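PDB 4PF8: TRAP-T family transporter, DctP (Periplasmic binding) subunit from Sulfitobacter sp. NAS-14.1, which binds beta-D-galacturonate and probably delivers it from the periplasm to the membrane subunits of a TRAP transporter. Local coordinates for residues S151-N156 against Q162-R167; N171-G176 against V301-K306; K222-T227 against A275-I280; T99-L104 against E305-A310. All blocks are in the same frame, centred on the assembly; numbering follows the deposited sequence.

Overall arrangement
Following the chain from the N terminus, residues 99-104 open contact 4, which closes only when helix 301-310 is reached. Within that long loop the chain makes contact 1, a short turn back from the loop after strand 146-150 onto strand 165-168. Contact 2 opens just afterwards, on helix 172-179, and ends on the same helix, 301-310, as contact 4, sharing Glu305 and Lys306 with it. Contact 3 is nested inside both long loops and ties strand 223-230 to helix 248-282. Contacts 2 and 4 lie about 7 Å apart between centres and meet through Asn171 and Asn100, whereas contact 1 touches contact 3 through Ile155 and Ser225.

Contact 1. Residues S151-N156 against Q162-R167; sequences SVKPIN and QGMKVR. With GTR (beta-D-galactopyranuronic acid), chain D.
Ile155 and Met164, a selenomethionine, make the closest touch between 151-156 and 162-167. The chain of Met164 leaves the backbone with CG anti to N (chi1 -170°) and runs extended until it bends at its last torsion, which carries SE and the terminal methyl up to the loop. There Ile155 CD1, the end of the longer branch, lies 4.0 Å from Met164 SE, the two side chains meeting at a slant. The methyl reaches further, with Met164 CE 4.4 Å from Val152 CB and close also to CE of the extended Lys153 chain. Beyond that carbon the lysine turns polar: Lys153 NZ and the carbonyl of Gln162 share two waters, each with one good and one weak bond, so this link is a loose one at the solvent side.

At the other end of the segment, Arg167 extends along the strand and turns at chi2 toward the bound galacturonate. Its guanidinium meets the carboxylate edge-on in a bidentate pair: Arg167 NH1 is 2.8 Å from GTR O6A (N-H...O 178°), and Arg167 NH2 is 2.9 Å from GTR O6B (177°). Arg167 NE is held by the carbonyl oxygen of Met188, and Arg146 gives the ligand a further bond. A methionine in place of Arg167 would probably leave the sugar acid's carboxylate without this double partner and with less charge compensation. The chemistry is thus split: apolar contacts, edged by waters, join the loop to the residue just before the strand, while two nearly straight charged bonds at the strand's end are consistent with recognition of a uronate.

Contact 2. Residues N171-G176 against V301-K306; sequences NDLFVG and VPVYEK
Val303 faces helix 172-179 with both of its methyl groups. With CG1 anti to the backbone N (chi1 177°), the valine sets that branch against Leu173, Val303 CG1 lying 3.8 Å from Leu173 CD2; the leucine has two conformers, so this approach is less certain. The other branch, CG2, rests on the backbone of the next turn, 3.9 Å from Gly176 C. Shortening Val303 to an alanine is likely to open a gap between the helices, taking the apolar cover from the end of Leu173 and the backbone of Gly176.

Next along the helix, Tyr304 turns away from this interface and gives its hydroxyl to the carbonyl of Pro105. One turn on from Val303, Lys306 returns to the contact. Its chain is extended at first and bends at chi3, which brings Lys306 NZ to 3.6 Å from Gly176 CA, an approach eased by the lack of a side chain on the glycine. The ammonium does not bond directly to the facing helix; three waters relay it to the carbonyls of Asp172, Leu173 and Gly176, the leucine link being weak. Of these, water 5 sits 2.8 Å from Lys306 NZ.

The facing helix is started by Asn171 as N-cap, whose OD1 accepts from Leu173 N at 3.0 Å, the donor tilted 31° from the carbonyl plane. The segment axes approach to 9.8 Å at 141°. This is roughly antiparallel, inclined helix packing, in which helix 301-310, the penultimate helix of the chain, packs on the helix that connects parallel strands 165-168 and 184-187 in a beta-alpha-beta crossover.

Contact 3. Residues K222-T227 against A275-I280; sequences KYYSLT and ASMKII
The ring of Tyr224 presents its edge to Met277, a selenomethionine, in a Met-aromatic contact. Met277 SE lies 4.0 Å from Tyr224 CE2 and 5.3 Å from the ring centroid, 82° off the ring normal, and therefore almost in the plane of the ring. The two side chains cross at about a right angle. Tyr224 stands out from its strand with CG anti to the backbone N (chi1 -166°), which carries the ring toward the helix. Met277 starts with CG anti to its carbonyl carbon and then bends at both of its later torsions, folding SE in toward the ring.

One helical turn further on, Ile280 meets the same ring carbon: its CD1 lies 4.3 Å from Tyr224 CE2, approaching obliquely. Met277 and Ile280 thus converge on one corner of the tyrosine. From its own strand, Leu226 sets CD2 3.7 Å above one face of the ring, displaced toward the rim, so that the aromatic group is flanked by apolar groups at both a face and the edge. The ring also meets that of Tyr212, the planes about 30° apart. The Tyr224 hydroxyl is hydrogen-bonded to the backbone carbonyl of Asn207, a residue of the galacturonate pocket outside both segments.

Strand 223-230 runs between strands 146-150 and 286-289 in a mixed sheet and begins with a classic beta bulge, where Lys222 and Tyr223 both face Asn150. The last turns of helix 248-282 pack against this sheet, and Ile280 also touches Val287 of strand 286-289 and Tyr212 of helix 209-214.

Contact 4. Residues T99-L104 against E305-A310; sequences TNVVSL and EKYLAA
Tyr307 carries the contact from the side of helix 301-310, with Asn100 and Leu104 of 99-104 as its main partners. Tyr307 leaves its helix with CG anti to the backbone N (chi1 -180°), which lays the ring across toward the 3-10 turn. Asn100 CB then sits 3.5 Å from Tyr307 OH and 3.6 Å from Tyr307 CE1, approaching the ring obliquely, with the amide and ring planes 59° apart. At the base of the tyrosine, Leu104 CD2 lies 4.2 Å from Tyr307 CB, the two side chains crossing at about a right angle. Val101, deposited in two conformers, adds a looser touch from CG1.

The polar link is indirect. One water accepts from Asn100 ND2 at 3.3 Å and lies 2.5 Å from Tyr307 OH, a separation short for a hydrogen bond and therefore doubtful. The amide is held more firmly at its other end, where Asn100 OD1 accepts from Asn171 ND2, while its ND2 also makes weak bonds to the carbonyls of Pro97 and Gly93. Tyr307 thus combines apolar burial of its ring, against Leu104 and also Leu173, with a hydroxyl that reaches the Asn100 amide through a water, so the contact is mainly apolar with a polar fringe.

Contact 1. Residues S151-N156 against Q162-R167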
# COMPACT_ATOMS: atom_id res chain seq x y z
N SER A 151 -17.16 12.58 3.46
CA SER A 151 -18.57 12.68 3.87
C SER A 151 -19.19 14.03 3.57
O SER A 151 -20.34 14.27 3.95
CB SER A 151 -18.68 12.41 5.37
OG SER A 151 -17.94 13.37 6.10
N VAL A 152 -18.46 14.91 2.91
CA VAL A 152 -18.88 16.30 2.69
C VAL A 152 -19.43 16.57 1.27
O VAL A 152 -20.56 17.02 1.11
CB VAL A 152 -17.71 17.26 2.98
CG1 VAL A 152 -18.13 18.73 2.75
CG2 VAL A 152 -17.20 17.08 4.38
N LYS A 153 -18.62 16.29 0.25
CA LYS A 153 -19.01 16.63 -1.11
C LYS A 153 -18.11 15.96 -2.11
O LYS A 153 -17.03 15.51 -1.77
CB LYS A 153 -18.91 18.14 -1.31
CG LYS A 153 -17.51 18.68 -1.19
CD LYS A 153 -17.48 20.21 -1.20
CE LYS A 153 -16.05 20.72 -1.01
NZ LYS A 153 -15.97 22.22 -1.06
N PRO A 154 -18.55 15.89 -3.37
CA PRO A 154 -17.64 15.36 -4.39
C PRO A 154 -16.41 16.23 -4.54
O PRO A 154 -16.44 17.45 -4.39
CB PRO A 154 -18.48 15.44 -5.68
CG PRO A 154 -19.88 15.48 -5.23
CD PRO A 154 -19.88 16.21 -3.93
N ILE A 155 -15.31 15.58 -4.89
CA ILE A 155 -14.09 16.23 -5.30
C ILE A 155 -13.92 16.10 -6.82
O ILE A 155 -13.78 15.00 -7.34
CB ILE A 155 -12.91 15.61 -4.57
CG1 ILE A 155 -12.96 15.96 -3.09
CG2 ILE A 155 -11.60 16.08 -5.19
CD1 ILE A 155 -12.13 15.02 -2.22
N ASN A 156 -13.94 17.24 -7.50
CA ASN A 156 -13.70 17.28 -8.94
C ASN A 156 -12.46 18.05 -9.35
O ASN A 156 -11.95 17.88 -10.46
CB ASN A 156 -14.92 17.84 -9.67
CG ASN A 156 -16.02 16.80 -9.78
OD1 ASN A 156 -15.91 15.83 -10.54
ND2 ASN A 156 -17.05 16.97 -8.98
N GLN A 162 -9.76 22.05 -0.37
CA GLN A 162 -9.47 23.15 0.55
C GLN A 162 -10.30 23.06 1.83
O GLN A 162 -11.53 22.98 1.79
CB GLN A 162 -9.73 24.48 -0.15
CG GLN A 162 -8.66 24.84 -1.13
CD GLN A 162 -8.93 26.14 -1.84
OE1 GLN A 162 -9.95 26.79 -1.63
NE2 GLN A 162 -8.02 26.52 -2.71
N GLY A 163 -9.62 23.09 2.96
CA GLY A 163 -10.29 23.10 4.25
C GLY A 163 -10.70 21.71 4.73
O GLY A 163 -11.18 21.55 5.84
N MSE A 164 -10.54 20.71 3.89
CA MSE A 164 -11.00 19.36 4.25
C MSE A 164 -10.02 18.70 5.20
O MSE A 164 -8.82 18.79 5.00
CB MSE A 164 -11.15 18.50 3.01
CG MSE A 164 -11.83 17.18 3.22
SE MSE A 164 -12.36 16.44 1.48
CE MSE A 164 -13.79 17.59 1.00
N LYS A 165 -10.55 17.99 6.20
CA LYS A 165 -9.71 17.24 7.11
C LYS A 165 -9.57 15.81 6.59
O LYS A 165 -10.54 15.06 6.54
CB LYS A 165 -10.29 17.22 8.53
CG LYS A 165 -10.25 18.57 9.24
CD LYS A 165 -10.97 18.54 10.58
CE LYS A 165 -10.82 19.87 11.28
NZ LYS A 165 -11.74 20.01 12.45
N VAL A 166 -8.37 15.46 6.15
CA VAL A 166 -8.14 14.22 5.43
C VAL A 166 -7.12 13.38 6.20
O VAL A 166 -6.03 13.86 6.52
CB VAL A 166 -7.60 14.49 4.00
CG1 VAL A 166 -7.44 13.18 3.23
CG2 VAL A 166 -8.54 15.44 3.22
N ARG A 167 -7.48 12.14 6.49
CA ARG A 167 -6.52 11.22 7.09
C ARG A 167 -5.56 10.76 6.01
O ARG A 167 -5.97 10.51 4.88
CB ARG A 167 -7.22 10.01 7.69
CG ARG A 167 -6.28 8.93 8.17
CD ARG A 167 -6.01 7.90 7.07
NE ARG A 167 -5.10 6.85 7.54
CZ ARG A 167 -4.73 5.80 6.82
NH1 ARG A 167 -5.17 5.63 5.58
NH2 ARG A 167 -3.90 4.92 7.33
C1 GTR D . -4.25 0.00 2.01
C2 GTR D . -3.01 -0.83 2.13
C3 GTR D . -2.76 -1.04 3.61
C4 GTR D . -2.57 0.28 4.34
C5 GTR D . -3.83 1.09 4.07
C6 GTR D . -3.71 2.48 4.68
O1 GTR D . -4.52 0.31 0.60
O2 GTR D . -3.27 -2.10 1.48
O3 GTR D . -1.51 -1.76 3.71
O4 GTR D . -1.43 0.94 3.77
O5 GTR D . -4.09 1.22 2.66
O6A GTR D . -4.30 3.40 4.05
O6B GTR D . -3.17 2.61 5.81
O HOH W 1 -13.41 21.31 0.91
O HOH W 2 -13.29 23.54 -0.96

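Contact 2. Residues N171-G176 against V301-K306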
# COMPACT_ATOMS: atom_id res chain seq x y z
N ASN A 171 3.45 8.75 6.25
CA ASN A 171 4.58 9.17 5.44
C ASN A 171 4.40 10.67 5.23
O ASN A 171 3.34 11.12 4.81
CB ASN A 171 4.58 8.42 4.09
CG ASN A 171 5.82 8.68 3.27
OD1 ASN A 171 6.36 9.79 3.26
ND2 ASN A 171 6.30 7.65 2.58
N ASP A 172 5.44 11.46 5.54
CA ASP A 172 5.38 12.92 5.40
C ASP A 172 5.03 13.39 4.00
O ASP A 172 4.49 14.49 3.84
CB ASP A 172 6.73 13.53 5.79
CG ASP A 172 7.11 13.22 7.22
OD1 ASP A 172 6.18 13.17 8.06
OD2 ASP A 172 8.32 13.03 7.51
N LEU A 173 5.36 12.59 2.98
CA LEU A 173 4.98 12.91 1.61
C LEU A 173 3.48 13.13 1.48
O LEU A 173 3.05 13.99 0.72
CB LEU A 173 5.41 11.80 0.64
CG LEU A 173 6.85 11.78 0.13
CD1 LEU A 173 7.05 10.55 -0.74
CD2 LEU A 173 7.20 13.04 -0.64
N PHE A 174 2.68 12.34 2.20
CA PHE A 174 1.23 12.44 2.10
C PHE A 174 0.67 13.68 2.78
O PHE A 174 -0.35 14.23 2.35
CB PHE A 174 0.56 11.17 2.65
CG PHE A 174 1.06 9.91 1.99
CD1 PHE A 174 1.28 9.86 0.62
CD2 PHE A 174 1.36 8.80 2.73
CE1 PHE A 174 1.76 8.72 0.02
CE2 PHE A 174 1.87 7.67 2.12
CZ PHE A 174 2.04 7.63 0.78
N VAL A 175 1.34 14.14 3.83
CA VAL A 175 0.97 15.39 4.45
C VAL A 175 1.16 16.51 3.42
O VAL A 175 0.27 17.36 3.24
CB VAL A 175 1.82 15.64 5.70
CG1 VAL A 175 1.60 17.05 6.25
CG2 VAL A 175 1.51 14.61 6.76
N GLY A 176 2.30 16.50 2.74
CA GLY A 176 2.60 17.50 1.72
C GLY A 176 1.59 17.48 0.58
O GLY A 176 1.20 18.51 0.04
N VAL A 301 3.09 19.18 -8.16
CA VAL A 301 4.47 19.50 -8.46
C VAL A 301 5.28 19.79 -7.17
O VAL A 301 6.41 19.33 -7.03
CB VAL A 301 4.56 20.67 -9.46
CG1 VAL A 301 5.97 21.27 -9.48
CG2 VAL A 301 4.12 20.22 -10.84
N PRO A 302 4.69 20.52 -6.21
CA PRO A 302 5.50 20.88 -5.03
C PRO A 302 5.95 19.69 -4.18
O PRO A 302 7.00 19.76 -3.53
CB PRO A 302 4.56 21.80 -4.24
CG PRO A 302 3.64 22.37 -5.25
CD PRO A 302 3.44 21.29 -6.29
N VAL A 303 5.20 18.60 -4.20
CA VAL A 303 5.56 17.40 -3.46
C VAL A 303 6.87 16.85 -4.02
O VAL A 303 7.72 16.41 -3.26
CB VAL A 303 4.46 16.34 -3.57
CG1 VAL A 303 4.88 15.09 -2.87
CG2 VAL A 303 3.16 16.88 -2.98
N TYR A 304 6.99 16.82 -5.34
CA TYR A 304 8.23 16.38 -5.99
C TYR A 304 9.37 17.33 -5.68
O TYR A 304 10.48 16.91 -5.34
CB TYR A 304 8.04 16.31 -7.51
CG TYR A 304 7.31 15.07 -7.99
CD1 TYR A 304 5.92 14.99 -7.95
CD2 TYR A 304 8.00 13.99 -8.51
CE1 TYR A 304 5.25 13.86 -8.39
CE2 TYR A 304 7.34 12.85 -8.95
CZ TYR A 304 5.96 12.80 -8.91
OH TYR A 304 5.31 11.66 -9.35
N GLU A 305 9.10 18.62 -5.81
CA GLU A 305 10.14 19.62 -5.56
C GLU A 305 10.67 19.48 -4.14
O GLU A 305 11.87 19.53 -3.92
CB GLU A 305 9.61 21.03 -5.80
CG GLU A 305 9.13 21.28 -7.22
CD GLU A 305 10.27 21.39 -8.21
OE1 GLU A 305 11.44 21.29 -7.79
OE2 GLU A 305 9.98 21.59 -9.41
N LYS A 306 9.77 19.28 -3.19
CA LYS A 306 10.14 19.19 -1.79
C LYS A 306 10.95 17.93 -1.52
O LYS A 306 11.99 17.97 -0.88
CB LYS A 306 8.91 19.15 -0.91
CG LYS A 306 9.26 19.31 0.58
CD LYS A 306 8.11 18.92 1.47
CE LYS A 306 6.82 19.55 1.01
NZ LYS A 306 5.75 19.17 1.96
O HOH W 3 5.50 16.90 4.14
O HOH W 4 5.38 16.34 0.78
O HOH W 5 3.68 20.57 0.70

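Contact 3. Residues K222-T227 against A275-I280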
# COMPACT_ATOMS: atom_id res chain seq x y z
N LYS A 222 -19.69 8.87 1.89
CA LYS A 222 -20.46 8.44 0.73
C LYS A 222 -20.12 9.11 -0.59
O LYS A 222 -20.82 8.87 -1.58
CB LYS A 222 -21.96 8.58 1.01
CG LYS A 222 -22.45 7.97 2.33
CD LYS A 222 -22.24 6.46 2.44
CE LYS A 222 -23.20 5.65 1.57
NZ LYS A 222 -23.01 4.17 1.74
N TYR A 223 -19.06 9.92 -0.63
CA TYR A 223 -18.56 10.47 -1.90
C TYR A 223 -17.21 9.85 -2.20
O TYR A 223 -16.31 9.91 -1.37
CB TYR A 223 -18.41 11.98 -1.82
CG TYR A 223 -19.70 12.68 -1.55
CD1 TYR A 223 -20.62 12.85 -2.57
CD2 TYR A 223 -20.01 13.17 -0.30
CE1 TYR A 223 -21.84 13.49 -2.33
CE2 TYR A 223 -21.22 13.82 -0.05
CZ TYR A 223 -22.12 13.96 -1.08
OH TYR A 223 -23.32 14.60 -0.85
N TYR A 224 -17.08 9.24 -3.37
CA TYR A 224 -15.81 8.62 -3.79
C TYR A 224 -15.45 9.25 -5.12
O TYR A 224 -16.23 9.18 -6.08
CB TYR A 224 -16.00 7.10 -3.95
CG TYR A 224 -14.74 6.23 -4.06
CD1 TYR A 224 -13.57 6.59 -3.43
CD2 TYR A 224 -14.77 5.02 -4.75
CE1 TYR A 224 -12.44 5.77 -3.48
CE2 TYR A 224 -13.65 4.21 -4.81
CZ TYR A 224 -12.49 4.61 -4.17
OH TYR A 224 -11.34 3.81 -4.22
N SER A 225 -14.29 9.89 -5.16
CA SER A 225 -13.88 10.69 -6.30
C SER A 225 -12.58 10.05 -6.84
O SER A 225 -11.57 10.02 -6.14
CB SER A 225 -13.66 12.12 -5.89
OG SER A 225 -14.85 12.65 -5.30
N LEU A 226 -12.64 9.56 -8.07
CA LEU A 226 -11.60 8.69 -8.60
C LEU A 226 -10.38 9.45 -9.14
O LEU A 226 -10.05 9.39 -10.34
CB LEU A 226 -12.19 7.72 -9.63
CG LEU A 226 -13.29 6.80 -9.10
CD1 LEU A 226 -13.92 6.00 -10.25
CD2 LEU A 226 -12.80 5.87 -8.00
N THR A 227 -9.69 10.12 -8.23
CA THR A 227 -8.47 10.84 -8.53
C THR A 227 -7.31 9.93 -8.89
O THR A 227 -6.43 10.31 -9.63
CB THR A 227 -8.08 11.71 -7.34
OG1 THR A 227 -8.18 10.91 -6.15
CG2 THR A 227 -9.04 12.89 -7.21
N ALA A 275 -15.56 -6.15 -7.79
CA ALA A 275 -16.59 -6.59 -6.86
C ALA A 275 -16.83 -5.52 -5.79
O ALA A 275 -17.97 -5.24 -5.42
CB ALA A 275 -16.20 -7.90 -6.22
N SER A 276 -15.75 -4.90 -5.33
CA SER A 276 -15.88 -3.85 -4.33
C SER A 276 -16.55 -2.61 -4.93
O SER A 276 -17.41 -2.01 -4.29
CB SER A 276 -14.52 -3.47 -3.74
OG SER A 276 -14.08 -4.48 -2.86
N MSE A 277 -16.17 -2.23 -6.15
CA MSE A 277 -16.86 -1.13 -6.84
C MSE A 277 -18.35 -1.39 -6.94
O MSE A 277 -19.16 -0.48 -6.73
CB MSE A 277 -16.28 -0.92 -8.24
CG MSE A 277 -14.93 -0.25 -8.27
SE MSE A 277 -14.94 1.62 -7.59
CE MSE A 277 -16.64 2.05 -7.85
N LYS A 278 -18.74 -2.61 -7.27
CA LYS A 278 -20.16 -2.95 -7.34
C LYS A 278 -20.86 -2.77 -5.98
O LYS A 278 -21.97 -2.22 -5.90
CB LYS A 278 -20.35 -4.37 -7.87
CG LYS A 278 -21.80 -4.69 -8.21
CD LYS A 278 -21.94 -6.07 -8.78
CE LYS A 278 -23.35 -6.30 -9.28
NZ LYS A 278 -24.36 -6.20 -8.18
N ILE A 279 -20.22 -3.23 -4.91
CA ILE A 279 -20.76 -3.09 -3.56
C ILE A 279 -20.93 -1.60 -3.20
O ILE A 279 -21.96 -1.19 -2.64
CB ILE A 279 -19.85 -3.80 -2.55
CG1 ILE A 279 -19.97 -5.31 -2.74
CG2 ILE A 279 -20.20 -3.43 -1.11
CD1 ILE A 279 -18.90 -6.08 -2.07
N ILE A 280 -19.92 -0.82 -3.52
CA ILE A 280 -19.89 0.62 -3.25
C ILE A 280 -21.05 1.28 -3.96
O ILE A 280 -21.83 2.04 -3.35
CB ILE A 280 -18.53 1.20 -3.72
CG1 ILE A 280 -17.42 0.79 -2.73
CG2 ILE A 280 -18.59 2.70 -3.96
CD1 ILE A 280 -16.01 0.91 -3.35

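Contact 4. Residues T99-L104 against E305-A310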
# COMPACT_ATOMS: atom_id res chain seq x y z
N THR A 99 12.28 3.76 -0.70
CA THR A 99 10.93 3.41 -1.08
C THR A 99 10.01 4.62 -1.15
O THR A 99 8.90 4.48 -1.61
CB THR A 99 10.29 2.34 -0.17
OG1 THR A 99 10.13 2.86 1.16
CG2 THR A 99 11.13 1.09 -0.15
N ASN A 100 10.45 5.79 -0.70
CA ASN A 100 9.59 6.97 -0.83
C ASN A 100 9.19 7.25 -2.27
O ASN A 100 8.14 7.81 -2.52
CB ASN A 100 10.23 8.22 -0.23
CG ASN A 100 10.17 8.22 1.27
OD1 ASN A 100 9.10 8.19 1.85
ND2 ASN A 100 11.34 8.22 1.91
N VAL A 101 10.03 6.84 -3.22
CA VAL A 101 9.78 7.15 -4.62
C VAL A 101 8.44 6.63 -5.15
O VAL A 101 7.86 7.22 -6.04
CB VAL A 101 10.92 6.65 -5.53
CG1 VAL A 101 12.24 7.28 -5.12
CG2 VAL A 101 11.01 5.12 -5.50
N VAL A 102 7.94 5.51 -4.62
CA VAL A 102 6.66 4.96 -5.09
C VAL A 102 5.46 5.64 -4.45
O VAL A 102 4.33 5.44 -4.88
CB VAL A 102 6.54 3.43 -4.87
CG1 VAL A 102 7.69 2.73 -5.52
CG2 VAL A 102 6.43 3.09 -3.37
N SER A 103 5.71 6.47 -3.44
CA SER A 103 4.65 7.24 -2.79
C SER A 103 4.49 8.65 -3.35
O SER A 103 3.73 9.46 -2.82
CB SER A 103 4.91 7.32 -1.29
OG SER A 103 4.65 6.06 -0.71
N LEU A 104 5.21 8.94 -4.43
CA LEU A 104 5.04 10.23 -5.08
C LEU A 104 3.77 10.19 -5.92
O LEU A 104 3.50 9.21 -6.57
CB LEU A 104 6.26 10.52 -5.96
CG LEU A 104 7.52 10.87 -5.16
CD1 LEU A 104 8.74 10.83 -6.06
CD2 LEU A 104 7.40 12.26 -4.52
N GLU A 305 9.10 18.62 -5.81
CA GLU A 305 10.14 19.62 -5.56
C GLU A 305 10.67 19.48 -4.14
O GLU A 305 11.87 19.53 -3.92
CB GLU A 305 9.61 21.03 -5.80
CG GLU A 305 9.13 21.28 -7.22
CD GLU A 305 10.27 21.39 -8.21
OE1 GLU A 305 11.44 21.29 -7.79
OE2 GLU A 305 9.98 21.59 -9.41
N LYS A 306 9.77 19.28 -3.19
CA LYS A 306 10.14 19.19 -1.79
C LYS A 306 10.95 17.93 -1.52
O LYS A 306 11.99 17.97 -0.88
CB LYS A 306 8.91 19.15 -0.91
CG LYS A 306 9.26 19.31 0.58
CD LYS A 306 8.11 18.92 1.47
CE LYS A 306 6.82 19.55 1.01
NZ LYS A 306 5.75 19.17 1.96
N TYR A 307 10.44 16.81 -2.00
CA TYR A 307 11.12 15.55 -1.78
C TYR A 307 12.55 15.62 -2.28
O TYR A 307 13.52 15.24 -1.58
CB TYR A 307 10.36 14.40 -2.45
CG TYR A 307 11.07 13.10 -2.21
CD1 TYR A 307 11.20 12.60 -0.92
CD2 TYR A 307 11.66 12.41 -3.24
CE1 TYR A 307 11.89 11.43 -0.67
CE2 TYR A 307 12.37 11.22 -3.01
CZ TYR A 307 12.47 10.74 -1.72
OH TYR A 307 13.17 9.57 -1.48
N LEU A 308 12.73 16.10 -3.50
CA LEU A 308 14.06 16.11 -4.09
C LEU A 308 14.96 17.21 -3.52
O LEU A 308 16.18 17.10 -3.59
CB LEU A 308 13.96 16.20 -5.61
CG LEU A 308 13.34 14.93 -6.17
CD1 LEU A 308 13.15 15.01 -7.67
CD2 LEU A 308 14.20 13.73 -5.81
N ALA A 309 14.37 18.24 -2.93
CA ALA A 309 15.17 19.25 -2.24
C ALA A 309 15.72 18.70 -0.91
O ALA A 309 16.86 19.00 -0.54
CB ALA A 309 14.37 20.52 -2.03
N ALA A 310 14.92 17.91 -0.20
CA ALA A 310 15.36 17.32 1.06
C ALA A 310 16.26 16.11 0.82
O ALA A 310 17.06 15.75 1.69
CB ALA A 310 14.16 16.93 1.91
O HOH W 6 14.19 9.39 0.78